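Local coordinates for protein putative NAD(P)H-dependent FMN-containing oxidoreductase YwqN (Bacillus subtilis, PDB 1RLI) that is a putative FMN-containing oxidoreductase of the SsuE family that probably uses NADPH or NADH as its electron donor, at residues P57-I66 / T89-T100. Residues are numbered along the deposited sequence; the frame is centred on the assembly and turned at random.
Sequences PVQDDYDSII and TLKLFIDRWSQT
R96 lies along one face of the Y62 ring, its chain running back past the tyrosine in the opposite sense. CD sits almost on the ring normal, 3.4 Å from the Y62 centroid, a CH-pi contact, and the guanidinium beyond it stacks nearly flat, its plane 17° from that of the ring. With CG anti to the backbone N (chi1 -167°) and an extended chain, R96 spans the tyrosine from hydroxyl to CB. I66 CG1 lies over the rim of the opposite face, while at the ring edge Y62 OH and T100 OG1 share a hydrogen bond of 2.7 Å. In the guanidinium plane, R96 NH1 donates to Q59 OE1 (3.0 Å), although it reaches this oxygen from above the amide plane. R96 NH2 is held by two waters, one bound to Q59 O and the other to D63 OD1, whose carboxylate also pairs with R105. Q59 NE2 reaches L92 O (3.2 Å) from above its carbonyl plane, backbone R96 N from the other face, and a water joins NE2 to T89 O. Replacing R96 with an alanine would probably strip one face of Y62 and leave the Q59 amide held from its NE2 side alone. Deeper in, F93 CD1 comes within 3.5 Å of Y62 CE1, the rings meeting obliquely, and I65 CG2 touches F93 CE1; P57 packs on L92 and on L92 of the second subunit. Segments 62-66 and 89-95 cross at -76°, joining the helices before and after strand 74-80 in the flavodoxin-like fold of NADPH-dependent FMN reductases.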
ATOM      1  N   PRO D  57     -10.764 -24.794   6.872  1.00 29.10           N
ATOM      2  CA  PRO D  57     -10.488 -25.267   5.514  1.00 26.10           C
ATOM      3  C   PRO D  57     -10.160 -26.760   5.490  1.00 27.48           C
ATOM      4  O   PRO D  57      -9.557 -27.299   6.431  1.00 26.22           O
ATOM      5  CB  PRO D  57      -9.283 -24.430   5.084  1.00 25.98           C
ATOM      6  CG  PRO D  57      -9.470 -23.139   5.872  1.00 26.74           C
ATOM      7  CD  PRO D  57      -9.892 -23.658   7.228  1.00 27.80           C
ATOM      8  N   VAL D  58     -10.555 -27.407   4.399  1.00 25.74           N
ATOM      9  CA  VAL D  58     -10.302 -28.827   4.184  1.00 26.07           C
ATOM     10  C   VAL D  58      -9.407 -28.903   2.960  1.00 25.39           C
ATOM     11  O   VAL D  58      -9.778 -28.406   1.897  1.00 24.92           O
ATOM     12  CB  VAL D  58     -11.612 -29.594   3.889  1.00 29.60           C
ATOM     13  CG1 VAL D  58     -11.301 -31.069   3.596  1.00 32.09           C
ATOM     14  CG2 VAL D  58     -12.566 -29.454   5.066  1.00 28.61           C
ATOM     15  N   GLN D  59      -8.244 -29.530   3.101  1.00 22.39           N
ATOM     16  CA  GLN D  59      -7.308 -29.618   1.988  1.00 23.74           C
ATOM     17  C   GLN D  59      -6.979 -31.040   1.568  1.00 23.94           C
ATOM     18  O   GLN D  59      -5.894 -31.309   1.073  1.00 23.42           O
ATOM     19  CB  GLN D  59      -6.014 -28.875   2.335  1.00 23.59           C
ATOM     20  CG  GLN D  59      -6.191 -27.390   2.613  1.00 22.52           C
ATOM     21  CD  GLN D  59      -4.852 -26.688   2.677  1.00 24.76           C
ATOM     22  OE1 GLN D  59      -3.898 -27.233   3.214  1.00 26.08           O
ATOM     23  NE2 GLN D  59      -4.776 -25.478   2.137  1.00 23.45           N
ATOM     24  N   ASP D  60      -7.926 -31.954   1.751  1.00 25.64           N
ATOM     25  CA  ASP D  60      -7.692 -33.337   1.367  1.00 26.96           C
ATOM     26  C   ASP D  60      -7.448 -33.451  -0.129  1.00 25.78           C
ATOM     27  O   ASP D  60      -6.700 -34.333  -0.577  1.00 25.75           O
ATOM     28  CB  ASP D  60      -8.896 -34.207   1.755  1.00 32.70           C
ATOM     29  CG  ASP D  60      -9.065 -34.336   3.260  1.00 39.03           C
ATOM     30  OD1 ASP D  60      -9.124 -33.301   3.957  1.00 44.43           O
ATOM     31  OD2 ASP D  60      -9.144 -35.481   3.754  1.00 43.61           O
ATOM     32  N   ASP D  61      -8.052 -32.552  -0.906  1.00 21.30           N
ATOM     33  CA  ASP D  61      -7.898 -32.608  -2.354  1.00 22.83           C
ATOM     34  C   ASP D  61      -6.911 -31.583  -2.931  1.00 21.86           C
ATOM     35  O   ASP D  61      -6.962 -31.256  -4.122  1.00 19.52           O
ATOM     36  CB  ASP D  61      -9.273 -32.468  -3.022  1.00 24.95           C
ATOM     37  CG  ASP D  61      -9.887 -31.084  -2.842  1.00 26.30           C
ATOM     38  OD1 ASP D  61      -9.627 -30.417  -1.809  1.00 26.21           O
ATOM     39  OD2 ASP D  61     -10.649 -30.675  -3.743  1.00 27.08           O
ATOM     40  N   TYR D  62      -5.991 -31.116  -2.087  1.00 21.15           N
ATOM     41  CA  TYR D  62      -4.997 -30.121  -2.510  1.00 20.25           C
ATOM     42  C   TYR D  62      -4.158 -30.556  -3.713  1.00 21.82           C
ATOM     43  O   TYR D  62      -3.986 -29.778  -4.648  1.00 20.17           O
ATOM     44  CB  TYR D  62      -4.094 -29.750  -1.317  1.00 19.07           C
ATOM     45  CG  TYR D  62      -2.999 -28.754  -1.646  1.00 17.79           C
ATOM     46  CD1 TYR D  62      -3.246 -27.384  -1.629  1.00 18.40           C
ATOM     47  CD2 TYR D  62      -1.720 -29.190  -1.968  1.00 17.54           C
ATOM     48  CE1 TYR D  62      -2.235 -26.462  -1.923  1.00 17.76           C
ATOM     49  CE2 TYR D  62      -0.696 -28.269  -2.275  1.00 18.77           C
ATOM     50  CZ  TYR D  62      -0.968 -26.908  -2.245  1.00 17.85           C
ATOM     51  OH  TYR D  62       0.034 -26.000  -2.541  1.00 15.72           O
ATOM     52  N   ASP D  63      -3.617 -31.782  -3.707  1.00 21.01           N
ATOM     53  CA  ASP D  63      -2.816 -32.247  -4.844  1.00 23.98           C
ATOM     54  C   ASP D  63      -3.620 -32.262  -6.141  1.00 20.97           C
ATOM     55  O   ASP D  63      -3.088 -31.924  -7.193  1.00 22.37           O
ATOM     56  CB  ASP D  63      -2.243 -33.659  -4.604  1.00 27.14           C
ATOM     57  CG  ASP D  63      -1.229 -33.697  -3.474  1.00 33.29           C
ATOM     58  OD1 ASP D  63      -0.597 -32.651  -3.193  1.00 33.09           O
ATOM     59  OD2 ASP D  63      -1.056 -34.785  -2.871  1.00 36.60           O
ATOM     60  N   SER D  64      -4.886 -32.671  -6.076  1.00 21.47           N
ATOM     61  CA  SER D  64      -5.740 -32.683  -7.267  1.00 23.28           C
ATOM     62  C   SER D  64      -5.938 -31.263  -7.799  1.00 21.83           C
ATOM     63  O   SER D  64      -6.030 -31.040  -9.014  1.00 20.50           O
ATOM     64  CB  SER D  64      -7.107 -33.292  -6.941  1.00 24.56           C
ATOM     65  OG  SER D  64      -6.991 -34.694  -6.818  1.00 35.16           O
ATOM     66  N   ILE D  65      -6.011 -30.303  -6.883  1.00 19.79           N
ATOM     67  CA  ILE D  65      -6.194 -28.910  -7.275  1.00 19.36           C
ATOM     68  C   ILE D  65      -4.948 -28.387  -7.980  1.00 19.66           C
ATOM     69  O   ILE D  65      -5.034 -27.761  -9.042  1.00 18.21           O
ATOM     70  CB  ILE D  65      -6.544 -28.048  -6.052  1.00 20.39           C
ATOM     71  CG1 ILE D  65      -7.941 -28.449  -5.569  1.00 21.16           C
ATOM     72  CG2 ILE D  65      -6.488 -26.533  -6.408  1.00 19.47           C
ATOM     73  CD1 ILE D  65      -8.410 -27.774  -4.284  1.00 22.52           C
ATOM     74  N   ILE D  66      -3.783 -28.677  -7.409  1.00 17.82           N
ATOM     75  CA  ILE D  66      -2.533 -28.230  -8.001  1.00 19.43           C
ATOM     76  C   ILE D  66      -2.407 -28.824  -9.399  1.00 21.54           C
ATOM     77  O   ILE D  66      -1.980 -28.146 -10.341  1.00 20.84           O
ATOM     78  CB  ILE D  66      -1.326 -28.672  -7.154  1.00 17.44           C
ATOM     79  CG1 ILE D  66      -1.316 -27.931  -5.806  1.00 19.54           C
ATOM     80  CG2 ILE D  66      -0.049 -28.382  -7.889  1.00 18.48           C
ATOM     81  CD1 ILE D  66      -1.200 -26.371  -5.917  1.00 20.69           C
ATOM     82  N   THR D  89      -9.729 -20.020   3.551  1.00 14.38           N
ATOM     83  CA  THR D  89      -9.400 -21.097   2.620  1.00 15.97           C
ATOM     84  C   THR D  89      -8.343 -20.702   1.599  1.00 15.83           C
ATOM     85  O   THR D  89      -7.435 -21.478   1.330  1.00 15.16           O
ATOM     86  CB  THR D  89     -10.638 -21.614   1.867  1.00 16.22           C
ATOM     87  OG1 THR D  89     -11.296 -20.529   1.205  1.00 18.06           O
ATOM     88  CG2 THR D  89     -11.614 -22.280   2.845  1.00 15.96           C
ATOM     89  N   LEU D  90      -8.431 -19.494   1.038  1.00 13.80           N
ATOM     90  CA  LEU D  90      -7.432 -19.108   0.039  1.00 14.39           C
ATOM     91  C   LEU D  90      -6.076 -18.866   0.682  1.00 12.88           C
ATOM     92  O   LEU D  90      -5.032 -19.160   0.073  1.00 13.27           O
ATOM     93  CB  LEU D  90      -7.869 -17.862  -0.754  1.00 14.69           C
ATOM     94  CG  LEU D  90      -6.940 -17.466  -1.921  1.00 14.52           C
ATOM     95  CD1 LEU D  90      -6.790 -18.644  -2.907  1.00 15.50           C
ATOM     96  CD2 LEU D  90      -7.507 -16.254  -2.663  1.00 14.93           C
ATOM     97  N   LYS D  91      -6.066 -18.343   1.906  1.00 12.53           N
ATOM     98  CA  LYS D  91      -4.798 -18.094   2.619  1.00 11.69           C
ATOM     99  C   LYS D  91      -4.064 -19.417   2.905  1.00 13.89           C
ATOM    100  O   LYS D  91      -2.857 -19.516   2.674  1.00 11.98           O
ATOM    101  CB  LYS D  91      -5.061 -17.337   3.929  1.00 13.69           C
ATOM    102  CG  LYS D  91      -3.870 -17.223   4.879  1.00 14.47           C
ATOM    103  CD  LYS D  91      -2.714 -16.469   4.254  1.00 16.86           C
ATOM    104  CE  LYS D  91      -1.617 -16.220   5.296  1.00 17.68           C
ATOM    105  NZ  LYS D  91      -0.373 -15.728   4.634  1.00 14.81           N
ATOM    106  N   LEU D  92      -4.781 -20.446   3.367  1.00 14.59           N
ATOM    107  CA  LEU D  92      -4.116 -21.720   3.645  1.00 15.93           C
ATOM    108  C   LEU D  92      -3.674 -22.396   2.346  1.00 16.11           C
ATOM    109  O   LEU D  92      -2.649 -23.102   2.315  1.00 15.21           O
ATOM    110  CB  LEU D  92      -5.038 -22.654   4.458  1.00 18.42           C
ATOM    111  CG  LEU D  92      -4.893 -22.532   5.986  1.00 23.86           C
ATOM    112  CD1 LEU D  92      -5.139 -21.081   6.440  1.00 24.88           C
ATOM    113  CD2 LEU D  92      -5.857 -23.504   6.669  1.00 24.68           C
ATOM    114  N   PHE D  93      -4.432 -22.174   1.266  1.00 13.54           N
ATOM    115  CA  PHE D  93      -4.090 -22.749  -0.043  1.00 15.03           C
ATOM    116  C   PHE D  93      -2.781 -22.135  -0.556  1.00 15.40           C
ATOM    117  O   PHE D  93      -1.830 -22.843  -0.909  1.00 14.18           O
ATOM    118  CB  PHE D  93      -5.206 -22.459  -1.048  1.00 14.11           C
ATOM    119  CG  PHE D  93      -4.900 -22.944  -2.436  1.00 14.87           C
ATOM    120  CD1 PHE D  93      -4.908 -24.312  -2.727  1.00 17.71           C
ATOM    121  CD2 PHE D  93      -4.579 -22.039  -3.442  1.00 14.46           C
ATOM    122  CE1 PHE D  93      -4.597 -24.771  -4.022  1.00 17.32           C
ATOM    123  CE2 PHE D  93      -4.268 -22.483  -4.742  1.00 16.55           C
ATOM    124  CZ  PHE D  93      -4.281 -23.859  -5.027  1.00 15.76           C
ATOM    125  N   ILE D  94      -2.721 -20.804  -0.594  1.00 14.40           N
ATOM    126  CA  ILE D  94      -1.499 -20.150  -1.058  1.00 13.65           C
ATOM    127  C   ILE D  94      -0.303 -20.447  -0.121  1.00 14.35           C
ATOM    128  O   ILE D  94       0.812 -20.684  -0.602  1.00 13.00           O
ATOM    129  CB  ILE D  94      -1.748 -18.612  -1.225  1.00 15.62           C
ATOM    130  CG1 ILE D  94      -2.718 -18.407  -2.403  1.00 15.62           C
ATOM    131  CG2 ILE D  94      -0.434 -17.856  -1.481  1.00 15.35           C
ATOM    132  CD1 ILE D  94      -3.228 -16.952  -2.569  1.00 17.79           C
ATOM    133  N   ASP D  95      -0.523 -20.466   1.195  1.00 12.79           N
ATOM    134  CA  ASP D  95       0.584 -20.733   2.115  1.00 13.89           C
ATOM    135  C   ASP D  95       1.219 -22.100   1.804  1.00 15.44           C
ATOM    136  O   ASP D  95       2.431 -22.273   1.968  1.00 15.28           O
ATOM    137  CB  ASP D  95       0.132 -20.758   3.584  1.00 15.41           C
ATOM    138  CG  ASP D  95      -0.057 -19.361   4.194  1.00 19.83           C
ATOM    139  OD1 ASP D  95       0.275 -18.345   3.554  1.00 17.68           O
ATOM    140  OD2 ASP D  95      -0.541 -19.311   5.347  1.00 17.80           O
ATOM    141  N   ARG D  96       0.397 -23.064   1.385  1.00 15.17           N
ATOM    142  CA  ARG D  96       0.897 -24.406   1.068  1.00 15.44           C
ATOM    143  C   ARG D  96       1.770 -24.431  -0.194  1.00 15.11           C
ATOM    144  O   ARG D  96       2.448 -25.423  -0.477  1.00 15.89           O
ATOM    145  CB  ARG D  96      -0.268 -25.409   0.968  1.00 17.38           C
ATOM    146  CG  ARG D  96       0.152 -26.892   0.942  1.00 18.99           C
ATOM    147  CD  ARG D  96      -1.037 -27.764   1.364  1.00 19.39           C
ATOM    148  NE  ARG D  96      -0.803 -29.193   1.171  1.00 20.05           N
ATOM    149  CZ  ARG D  96      -1.625 -30.134   1.619  1.00 24.45           C
ATOM    150  NH1 ARG D  96      -2.719 -29.778   2.287  1.00 23.69           N
ATOM    151  NH2 ARG D  96      -1.364 -31.423   1.377  1.00 24.52           N
ATOM    152  N   TRP D  97       1.781 -23.349  -0.976  1.00 14.82           N
ATOM    153  CA  TRP D  97       2.674 -23.326  -2.137  1.00 15.50           C
ATOM    154  C   TRP D  97       4.111 -23.483  -1.620  1.00 14.63           C
ATOM    155  O   TRP D  97       4.992 -23.917  -2.344  1.00 15.46           O
ATOM    156  CB  TRP D  97       2.554 -22.008  -2.916  1.00 13.82           C
ATOM    157  CG  TRP D  97       1.282 -21.892  -3.709  1.00 14.82           C
ATOM    158  CD1 TRP D  97       0.259 -22.799  -3.766  1.00 17.09           C
ATOM    159  CD2 TRP D  97       0.875 -20.776  -4.506  1.00 16.20           C
ATOM    160  NE1 TRP D  97      -0.762 -22.308  -4.546  1.00 18.59           N
ATOM    161  CE2 TRP D  97      -0.413 -21.066  -5.006  1.00 18.35           C
ATOM    162  CE3 TRP D  97       1.471 -19.553  -4.834  1.00 16.05           C
ATOM    163  CZ2 TRP D  97      -1.127 -20.173  -5.821  1.00 18.52           C
ATOM    164  CZ3 TRP D  97       0.765 -18.656  -5.645  1.00 15.29           C
ATOM    165  CH2 TRP D  97      -0.528 -18.976  -6.129  1.00 16.13           C
ATOM    166  N   SER D  98       4.355 -23.109  -0.365  1.00 14.99           N
ATOM    167  CA  SER D  98       5.699 -23.262   0.186  1.00 15.64           C
ATOM    168  C   SER D  98       6.077 -24.745   0.172  1.00 17.54           C
ATOM    169  O   SER D  98       7.233 -25.093  -0.076  1.00 19.07           O
ATOM    170  CB  SER D  98       5.773 -22.723   1.618  1.00 16.45           C
ATOM    171  OG  SER D  98       5.817 -21.303   1.583  1.00 17.39           O
ATOM    172  N   GLN D  99       5.098 -25.595   0.457  1.00 18.07           N
ATOM    173  CA  GLN D  99       5.313 -27.042   0.460  1.00 19.33           C
ATOM    174  C   GLN D  99       5.482 -27.558  -0.960  1.00 18.11           C
ATOM    175  O   GLN D  99       6.361 -28.363  -1.241  1.00 16.31           O
ATOM    176  CB  GLN D  99       4.120 -27.770   1.097  1.00 22.08           C
ATOM    177  CG  GLN D  99       4.143 -27.824   2.610  1.00 24.25           C
ATOM    178  CD  GLN D  99       2.857 -28.424   3.195  1.00 29.73           C
ATOM    179  OE1 GLN D  99       2.353 -29.477   2.746  1.00 28.22           O
ATOM    180  NE2 GLN D  99       2.325 -27.756   4.210  1.00 31.83           N
ATOM    181  N   THR D 100       4.628 -27.096  -1.858  1.00 16.42           N
ATOM    182  CA  THR D 100       4.693 -27.550  -3.236  1.00 15.01           C
ATOM    183  C   THR D 100       5.995 -27.165  -3.911  1.00 18.61           C
ATOM    184  O   THR D 100       6.466 -27.874  -4.796  1.00 18.46           O
ATOM    185  CB  THR D 100       3.477 -27.008  -4.006  1.00 17.77           C
ATOM    186  OG1 THR D 100       2.294 -27.322  -3.253  1.00 14.63           O
ATOM    187  CG2 THR D 100       3.391 -27.622  -5.372  1.00 16.01           C
TER
HETATM  188  O   HOH W   1      -7.357 -24.250   1.335  1.00 22.17           O
HETATM  189  O   HOH W   2      -3.826 -32.843   1.654  1.00 34.28           O
HETATM  190  O   HOH W   3       0.389 -32.744  -0.464  1.00 23.34           O